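PDB 6MN3: aminoglycoside N(3)-acetyltransferase, AAC(3)-IVa from Escherichia coli, which catalyses transfer of an acetyl group from acetyl-CoA to the N3 amine of 2-deoxystreptamine aminoglycosides and thereby probably confers antibiotic resistance. Local coordinates for residues 17-22 and 216-221; 28-33 and 142-147. All coordinates share one frame; numbering follows the deposited sequence.

Contact 1 (17-22 and 216-221)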
ATOM      1  N   LEU A  17       8.704  -4.946  16.353  1.00 26.43           N
ATOM      2  CA  LEU A  17       8.001  -5.846  17.260  1.00 19.61           C
ATOM      3  C   LEU A  17       7.228  -5.064  18.313  1.00 24.77           C
ATOM      4  O   LEU A  17       6.085  -5.408  18.633  1.00 26.00           O
ATOM      5  CB  LEU A  17       8.991  -6.810  17.915  1.00 20.57           C
ATOM      6  CG  LEU A  17       9.589  -7.866  16.982  1.00 22.95           C
ATOM      7  CD1 LEU A  17      10.734  -8.602  17.658  1.00 22.03           C
ATOM      8  CD2 LEU A  17       8.521  -8.843  16.518  1.00 25.87           C
ATOM      9  N   ASN A  18       7.835  -4.007  18.862  1.00 19.85           N
ATOM     10  CA  ASN A  18       7.128  -3.161  19.817  1.00 21.64           C
ATOM     11  C   ASN A  18       5.927  -2.482  19.173  1.00 27.43           C
ATOM     12  O   ASN A  18       4.902  -2.272  19.832  1.00 33.52           O
ATOM     13  CB  ASN A  18       8.073  -2.109  20.395  1.00 21.35           C
ATOM     14  CG  ASN A  18       9.034  -2.685  21.401  1.00 28.25           C
ATOM     15  OD1 ASN A  18       8.714  -3.647  22.100  1.00 38.12           O
ATOM     16  ND2 ASN A  18      10.223  -2.099  21.488  1.00 31.36           N
ATOM     17  N   LEU A  19       6.040  -2.124  17.893  1.00 23.01           N
ATOM     18  CA  LEU A  19       4.905  -1.547  17.186  1.00 20.04           C
ATOM     19  C   LEU A  19       3.755  -2.543  17.091  1.00 22.26           C
ATOM     20  O   LEU A  19       2.583  -2.158  17.161  1.00 26.66           O
ATOM     21  CB  LEU A  19       5.343  -1.087  15.798  1.00 26.00           C
ATOM     22  CG  LEU A  19       4.338  -0.263  15.003  1.00 25.68           C
ATOM     23  CD1 LEU A  19       3.959   0.991  15.774  1.00 20.69           C
ATOM     24  CD2 LEU A  19       4.927   0.084  13.654  1.00 18.73           C
ATOM     25  N   GLY A  20       4.070  -3.828  16.933  1.00 25.42           N
ATOM     26  CA  GLY A  20       3.049  -4.859  16.950  1.00 22.30           C
ATOM     27  C   GLY A  20       3.050  -5.778  15.746  1.00 21.93           C
ATOM     28  O   GLY A  20       2.100  -6.540  15.548  1.00 29.60           O
ATOM     29  N   VAL A  21       4.101  -5.707  14.925  1.00 20.35           N
ATOM     30  CA  VAL A  21       4.200  -6.581  13.759  1.00 23.55           C
ATOM     31  C   VAL A  21       4.154  -8.034  14.209  1.00 26.66           C
ATOM     32  O   VAL A  21       4.816  -8.424  15.178  1.00 28.84           O
ATOM     33  CB  VAL A  21       5.480  -6.273  12.970  1.00 20.78           C
ATOM     34  CG1 VAL A  21       5.687  -7.292  11.860  1.00 26.91           C
ATOM     35  CG2 VAL A  21       5.418  -4.873  12.393  1.00 18.39           C
ATOM     36  N   THR A  22       3.353  -8.842  13.514  1.00 28.72           N
ATOM     37  CA  THR A  22       3.149 -10.232  13.898  1.00 23.94           C
ATOM     38  C   THR A  22       4.185 -11.114  13.213  1.00 28.74           C
ATOM     39  O   THR A  22       4.178 -11.209  11.975  1.00 35.06           O
ATOM     40  CB  THR A  22       1.745 -10.687  13.525  1.00 32.28           C
ATOM     41  OG1 THR A  22       0.786  -9.775  14.069  1.00 25.55           O
ATOM     42  CG2 THR A  22       1.472 -12.088  14.065  1.00 27.44           C
ATOM     43  N   ALA A 216      10.908   7.513  11.714  1.00 28.06           N
ATOM     44  CA  ALA A 216       9.601   7.712  11.111  1.00 27.19           C
ATOM     45  C   ALA A 216       8.477   7.463  12.104  1.00 27.96           C
ATOM     46  O   ALA A 216       8.564   6.574  12.957  1.00 31.39           O
ATOM     47  CB  ALA A 216       9.424   6.791   9.903  1.00 27.18           C
ATOM     48  N   PHE A 217       7.426   8.268  11.989  1.00 30.17           N
ATOM     49  CA  PHE A 217       6.148   7.955  12.611  1.00 27.74           C
ATOM     50  C   PHE A 217       5.517   6.786  11.860  1.00 26.58           C
ATOM     51  O   PHE A 217       5.236   6.891  10.661  1.00 34.27           O
ATOM     52  CB  PHE A 217       5.247   9.190  12.578  1.00 34.10           C
ATOM     53  CG  PHE A 217       3.886   8.978  13.178  1.00 36.80           C
ATOM     54  CD1 PHE A 217       2.746   9.102  12.401  1.00 41.61           C
ATOM     55  CD2 PHE A 217       3.743   8.677  14.522  1.00 42.05           C
ATOM     56  CE1 PHE A 217       1.490   8.915  12.949  1.00 44.64           C
ATOM     57  CE2 PHE A 217       2.489   8.490  15.077  1.00 43.85           C
ATOM     58  CZ  PHE A 217       1.362   8.608  14.288  1.00 39.16           C
ATOM     59  N   ALA A 218       5.318   5.667  12.547  1.00 26.93           N
ATOM     60  CA  ALA A 218       4.809   4.455  11.923  1.00 26.75           C
ATOM     61  C   ALA A 218       3.418   4.134  12.447  1.00 27.28           C
ATOM     62  O   ALA A 218       3.134   4.310  13.636  1.00 28.35           O
ATOM     63  CB  ALA A 218       5.742   3.269  12.172  1.00 27.65           C
ATOM     64  N   ARG A 219       2.555   3.659  11.552  1.00 25.18           N
ATOM     65  CA  ARG A 219       1.196   3.274  11.899  1.00 25.26           C
ATOM     66  C   ARG A 219       0.950   1.858  11.412  1.00 25.92           C
ATOM     67  O   ARG A 219       1.292   1.521  10.274  1.00 30.66           O
ATOM     68  CB  ARG A 219       0.174   4.239  11.293  1.00 28.33           C
ATOM     69  CG  ARG A 219      -0.036   5.486  12.133  1.00 28.83           C
ATOM     70  CD  ARG A 219      -0.806   6.548  11.379  1.00 31.29           C
ATOM     71  NE  ARG A 219       0.042   7.286  10.453  1.00 38.65           N
ATOM     72  CZ  ARG A 219      -0.208   8.524  10.039  1.00 38.89           C
ATOM     73  NH1 ARG A 219      -1.281   9.166  10.477  1.00 31.53           N
ATOM     74  NH2 ARG A 219       0.619   9.120   9.193  1.00 46.40           N
ATOM     75  N   LEU A 220       0.359   1.032  12.273  1.00 25.87           N
ATOM     76  CA  LEU A 220       0.143  -0.381  11.987  1.00 26.12           C
ATOM     77  C   LEU A 220      -1.310  -0.727  12.270  1.00 26.42           C
ATOM     78  O   LEU A 220      -1.778  -0.569  13.402  1.00 25.27           O
ATOM     79  CB  LEU A 220       1.080  -1.252  12.823  1.00 22.59           C
ATOM     80  CG  LEU A 220       0.909  -2.763  12.679  1.00 25.26           C
ATOM     81  CD1 LEU A 220       1.302  -3.219  11.285  1.00 22.54           C
ATOM     82  CD2 LEU A 220       1.729  -3.471  13.734  1.00 19.61           C
ATOM     83  N   ILE A 221      -2.020  -1.195  11.244  1.00 26.69           N
ATOM     84  CA  ILE A 221      -3.439  -1.522  11.334  1.00 28.95           C
ATOM     85  C   ILE A 221      -3.672  -2.860  10.650  1.00 30.53           C
ATOM     86  O   ILE A 221      -3.090  -3.137   9.596  1.00 32.13           O
ATOM     87  CB  ILE A 221      -4.333  -0.438  10.686  1.00 32.69           C
ATOM     88  CG1 ILE A 221      -3.827   0.974  11.004  1.00 34.62           C
ATOM     89  CG2 ILE A 221      -5.774  -0.600  11.134  1.00 38.27           C
ATOM     90  CD1 ILE A 221      -3.001   1.595   9.890  1.00 32.96           C
TER
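L220 reaches from its strand to the turn that follows helix 9-19, its CD2 methyl lying over the face of the peptide that joins G20 and V21. The methyl is 3.3 Å from G20 C and 3.5 Å from V21 N, so it packs on this flat group more than on any side chain. The first torsion holds CG anti to the backbone N (chi1 177°), and CD2 beyond it is the methyl that meets the turn. V21 adds CG2, which meets the same L220 CD2 at 4.2 Å, the two side chains crossing at about a right angle.

L19, the last helical residue, supplies the second half of the contact. Its CD2 sits on the CB of A218 at 3.6 Å, while its CG lies 4.0 Å from L220 CB; one leucine thus spans two alternate residues, A218 and L220, whose side chains share one face of strand 216-222. Here a helix is packed on a sheet through its C-terminal end, and the helix closes in a Schellman motif: G20 N bonds to L17 O and V21 N to the carbonyl of the residue before L17, with G20 as the C' residue at a positive phi of 127°.

Between the segments there are van der Waals contacts and no hydrogen bonds. Polar ties run instead to strand 141-145, where Q141 takes the N-H of T22 through OE1 and gives NE2 to the carbonyl of G20. L19 also touches L143 of that strand, next in the sheet to 216-222.

Contact 2 (28-33 and 142-147)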
ATOM      1  N   LEU A  28       1.878  -5.915   4.677  1.00 26.18           N
ATOM      2  CA  LEU A  28       1.947  -5.009   3.537  1.00 23.61           C
ATOM      3  C   LEU A  28       2.480  -3.666   4.021  1.00 26.81           C
ATOM      4  O   LEU A  28       1.907  -3.061   4.935  1.00 28.41           O
ATOM      5  CB  LEU A  28       0.580  -4.840   2.879  1.00 27.25           C
ATOM      6  CG  LEU A  28       0.490  -3.722   1.839  1.00 30.83           C
ATOM      7  CD1 LEU A  28       1.381  -4.029   0.644  1.00 27.24           C
ATOM      8  CD2 LEU A  28      -0.954  -3.500   1.400  1.00 31.61           C
ATOM      9  N   VAL A  29       3.566  -3.202   3.412  1.00 24.04           N
ATOM     10  CA  VAL A  29       4.298  -2.039   3.897  1.00 26.42           C
ATOM     11  C   VAL A  29       4.287  -0.960   2.826  1.00 35.41           C
ATOM     12  O   VAL A  29       4.802  -1.166   1.719  1.00 25.13           O
ATOM     13  CB  VAL A  29       5.739  -2.397   4.287  1.00 29.52           C
ATOM     14  CG1 VAL A  29       6.507  -1.143   4.677  1.00 25.19           C
ATOM     15  CG2 VAL A  29       5.740  -3.404   5.422  1.00 32.19           C
ATOM     16  N   HIS A  30       3.692   0.184   3.156  1.00 36.88           N
ATOM     17  CA  HIS A  30       3.856   1.416   2.401  1.00 26.52           C
ATOM     18  C   HIS A  30       4.863   2.285   3.142  1.00 39.70           C
ATOM     19  O   HIS A  30       4.692   2.557   4.335  1.00 38.59           O
ATOM     20  CB  HIS A  30       2.527   2.153   2.251  1.00 29.75           C
ATOM     21  CG  HIS A  30       1.369   1.259   1.928  1.00 34.82           C
ATOM     22  ND1 HIS A  30       1.012   0.941   0.635  1.00 39.85           N
ATOM     23  CD2 HIS A  30       0.481   0.626   2.730  1.00 34.70           C
ATOM     24  CE1 HIS A  30      -0.043   0.146   0.655  1.00 38.96           C
ATOM     25  NE2 HIS A  30      -0.385  -0.061   1.914  1.00 36.56           N
ATOM     26  N   SER A  31       5.914   2.712   2.445  1.00 26.55           N
ATOM     27  CA  SER A  31       7.046   3.326   3.122  1.00 32.98           C
ATOM     28  C   SER A  31       7.513   4.577   2.394  1.00 33.38           C
ATOM     29  O   SER A  31       7.310   4.737   1.186  1.00 34.98           O
ATOM     30  CB  SER A  31       8.217   2.346   3.242  1.00 31.73           C
ATOM     31  OG  SER A  31       8.674   1.950   1.962  1.00 42.36           O
ATOM     32  N   SER A  32       8.144   5.463   3.160  1.00 35.37           N
ATOM     33  CA  SER A  32       8.902   6.598   2.638  1.00 37.58           C
ATOM     34  C   SER A  32      10.264   6.546   3.322  1.00 41.54           C
ATOM     35  O   SER A  32      10.377   6.876   4.506  1.00 40.03           O
ATOM     36  CB  SER A  32       8.196   7.918   2.904  1.00 38.11           C
ATOM     37  OG  SER A  32       9.140   8.965   3.050  1.00 44.79           O
ATOM     38  N   PHE A  33      11.293   6.125   2.580  1.00 45.12           N
ATOM     39  CA  PHE A  33      12.607   5.947   3.188  1.00 41.65           C
ATOM     40  C   PHE A  33      13.171   7.260   3.714  1.00 37.00           C
ATOM     41  O   PHE A  33      13.952   7.257   4.670  1.00 35.65           O
ATOM     42  CB  PHE A  33      13.579   5.320   2.189  1.00 43.12           C
ATOM     43  CG  PHE A  33      14.937   5.040   2.768  1.00 41.37           C
ATOM     44  CD1 PHE A  33      15.120   4.005   3.670  1.00 36.38           C
ATOM     45  CD2 PHE A  33      16.028   5.822   2.424  1.00 40.25           C
ATOM     46  CE1 PHE A  33      16.364   3.748   4.211  1.00 32.36           C
ATOM     47  CE2 PHE A  33      17.276   5.569   2.964  1.00 33.54           C
ATOM     48  CZ  PHE A  33      17.443   4.531   3.858  1.00 31.09           C
ATOM     49  N   VAL A 142      -1.130  -3.988   7.800  1.00 26.55           N
ATOM     50  CA  VAL A 142      -0.716  -2.892   6.931  1.00 26.79           C
ATOM     51  C   VAL A 142       0.143  -1.943   7.754  1.00 25.53           C
ATOM     52  O   VAL A 142      -0.307  -1.411   8.777  1.00 26.97           O
ATOM     53  CB  VAL A 142      -1.919  -2.159   6.319  1.00 27.52           C
ATOM     54  CG1 VAL A 142      -1.445  -1.004   5.453  1.00 28.10           C
ATOM     55  CG2 VAL A 142      -2.767  -3.123   5.502  1.00 34.11           C
ATOM     56  N   LEU A 143       1.375  -1.738   7.311  1.00 25.71           N
ATOM     57  CA  LEU A 143       2.329  -0.877   7.996  1.00 25.62           C
ATOM     58  C   LEU A 143       2.491   0.397   7.178  1.00 29.35           C
ATOM     59  O   LEU A 143       2.974   0.355   6.042  1.00 34.81           O
ATOM     60  CB  LEU A 143       3.665  -1.589   8.184  1.00 24.78           C
ATOM     61  CG  LEU A 143       4.792  -0.742   8.777  1.00 30.76           C
ATOM     62  CD1 LEU A 143       4.369  -0.167  10.119  1.00 23.05           C
ATOM     63  CD2 LEU A 143       6.070  -1.560   8.915  1.00 24.39           C
ATOM     64  N   LEU A 144       2.075   1.522   7.751  1.00 27.96           N
ATOM     65  CA  LEU A 144       2.293   2.833   7.151  1.00 25.77           C
ATOM     66  C   LEU A 144       3.584   3.396   7.732  1.00 25.31           C
ATOM     67  O   LEU A 144       3.625   3.799   8.899  1.00 30.95           O
ATOM     68  CB  LEU A 144       1.109   3.757   7.418  1.00 25.80           C
ATOM     69  CG  LEU A 144      -0.257   3.265   6.936  1.00 26.38           C
ATOM     70  CD1 LEU A 144      -1.282   4.384   7.022  1.00 26.83           C
ATOM     71  CD2 LEU A 144      -0.170   2.724   5.516  1.00 27.89           C
ATOM     72  N   LEU A 145       4.637   3.418   6.921  1.00 28.49           N
ATOM     73  CA  LEU A 145       5.994   3.703   7.379  1.00 26.51           C
ATOM     74  C   LEU A 145       6.407   5.085   6.878  1.00 27.55           C
ATOM     75  O   LEU A 145       6.912   5.236   5.765  1.00 34.76           O
ATOM     76  CB  LEU A 145       6.949   2.618   6.891  1.00 31.70           C
ATOM     77  CG  LEU A 145       8.320   2.570   7.553  1.00 35.63           C
ATOM     78  CD1 LEU A 145       8.166   2.736   9.049  1.00 41.65           C
ATOM     79  CD2 LEU A 145       9.019   1.263   7.222  1.00 32.20           C
ATOM     80  N   GLY A 146       6.197   6.096   7.717  1.00 26.76           N
ATOM     81  CA  GLY A 146       6.540   7.450   7.334  1.00 35.40           C
ATOM     82  C   GLY A 146       5.630   8.061   6.297  1.00 38.55           C
ATOM     83  O   GLY A 146       6.007   9.050   5.661  1.00 33.84           O
ATOM     84  N   VAL A 147       4.441   7.489   6.096  1.00 33.58           N
ATOM     85  CA  VAL A 147       3.437   8.035   5.193  1.00 32.23           C
ATOM     86  C   VAL A 147       2.093   8.014   5.907  1.00 31.78           C
ATOM     87  O   VAL A 147       1.884   7.272   6.869  1.00 33.10           O
ATOM     88  CB  VAL A 147       3.347   7.259   3.859  1.00 36.55           C
ATOM     89  CG1 VAL A 147       4.658   7.337   3.096  1.00 33.28           C
ATOM     90  CG2 VAL A 147       2.950   5.809   4.108  1.00 30.70           C
TER
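H30 and L144 lie side by side on neighbouring parallel strands, H30 CD2 only 3.5 Å from L144 CD2. Strands 26-31 and 141-145 are central members of the seven-stranded mixed sheet, and their short segments run 13° from parallel. Both CG atoms sit beside their own backbone N, anti to the carbonyl carbon (chi1 -42° for H30, -57° for L144), consistent with two side chains that point the same way. V142 CG1 approaches the imidazole at its edge, in the ring plane, 3.7 Å from CD2. On the other face of the sheet V29 CG2 rests on L143 CB at 3.9 Å; L50 of helix 42-54 packs on L143, and L60 of strand 59-63 on V29.

The backbone here is closely knit. L28 O accepts from L143 N, and H30 gives its N-H to L143 O and receives L145 N on its carbonyl O at 2.7 Å.

Past this buried, bonded centre the pairing ends with S32 N to L145 O. The partly exposed S32, G146 and V147 then meet by van der Waals contacts without further hydrogen bonds between the segments. G146 has positive phi, and V147 points toward 28-33, its CG2 3.7 Å from H30 O. S32 is the N-cap of the following helix, its OG making a weak hydrogen bond to S35 N, while its CB rests against V147 CG1 at 3.6 Å.

The two contacts show how one sheet is built from within and covered from outside. Their centres lie about 10 Å apart. Contact 2 joins strands 26-31 and 141-145 near the centre of the molecule, about 7 Å from it, against about 15 Å for contact 1; contact 1 sets the end of helix 9-19 on strand 216-222, the antiparallel neighbour of 141-145. Probable backbone hydrogen bonds from L144 N to R219 O and from V142 N to I221 O connect them directly. In sequence, helix 9-19 leads into strand 26-31, and contact 2 is nested inside the loop that contact 1 closes. The N-terminal helix is thereby fastened to a late strand, away from the zinc site.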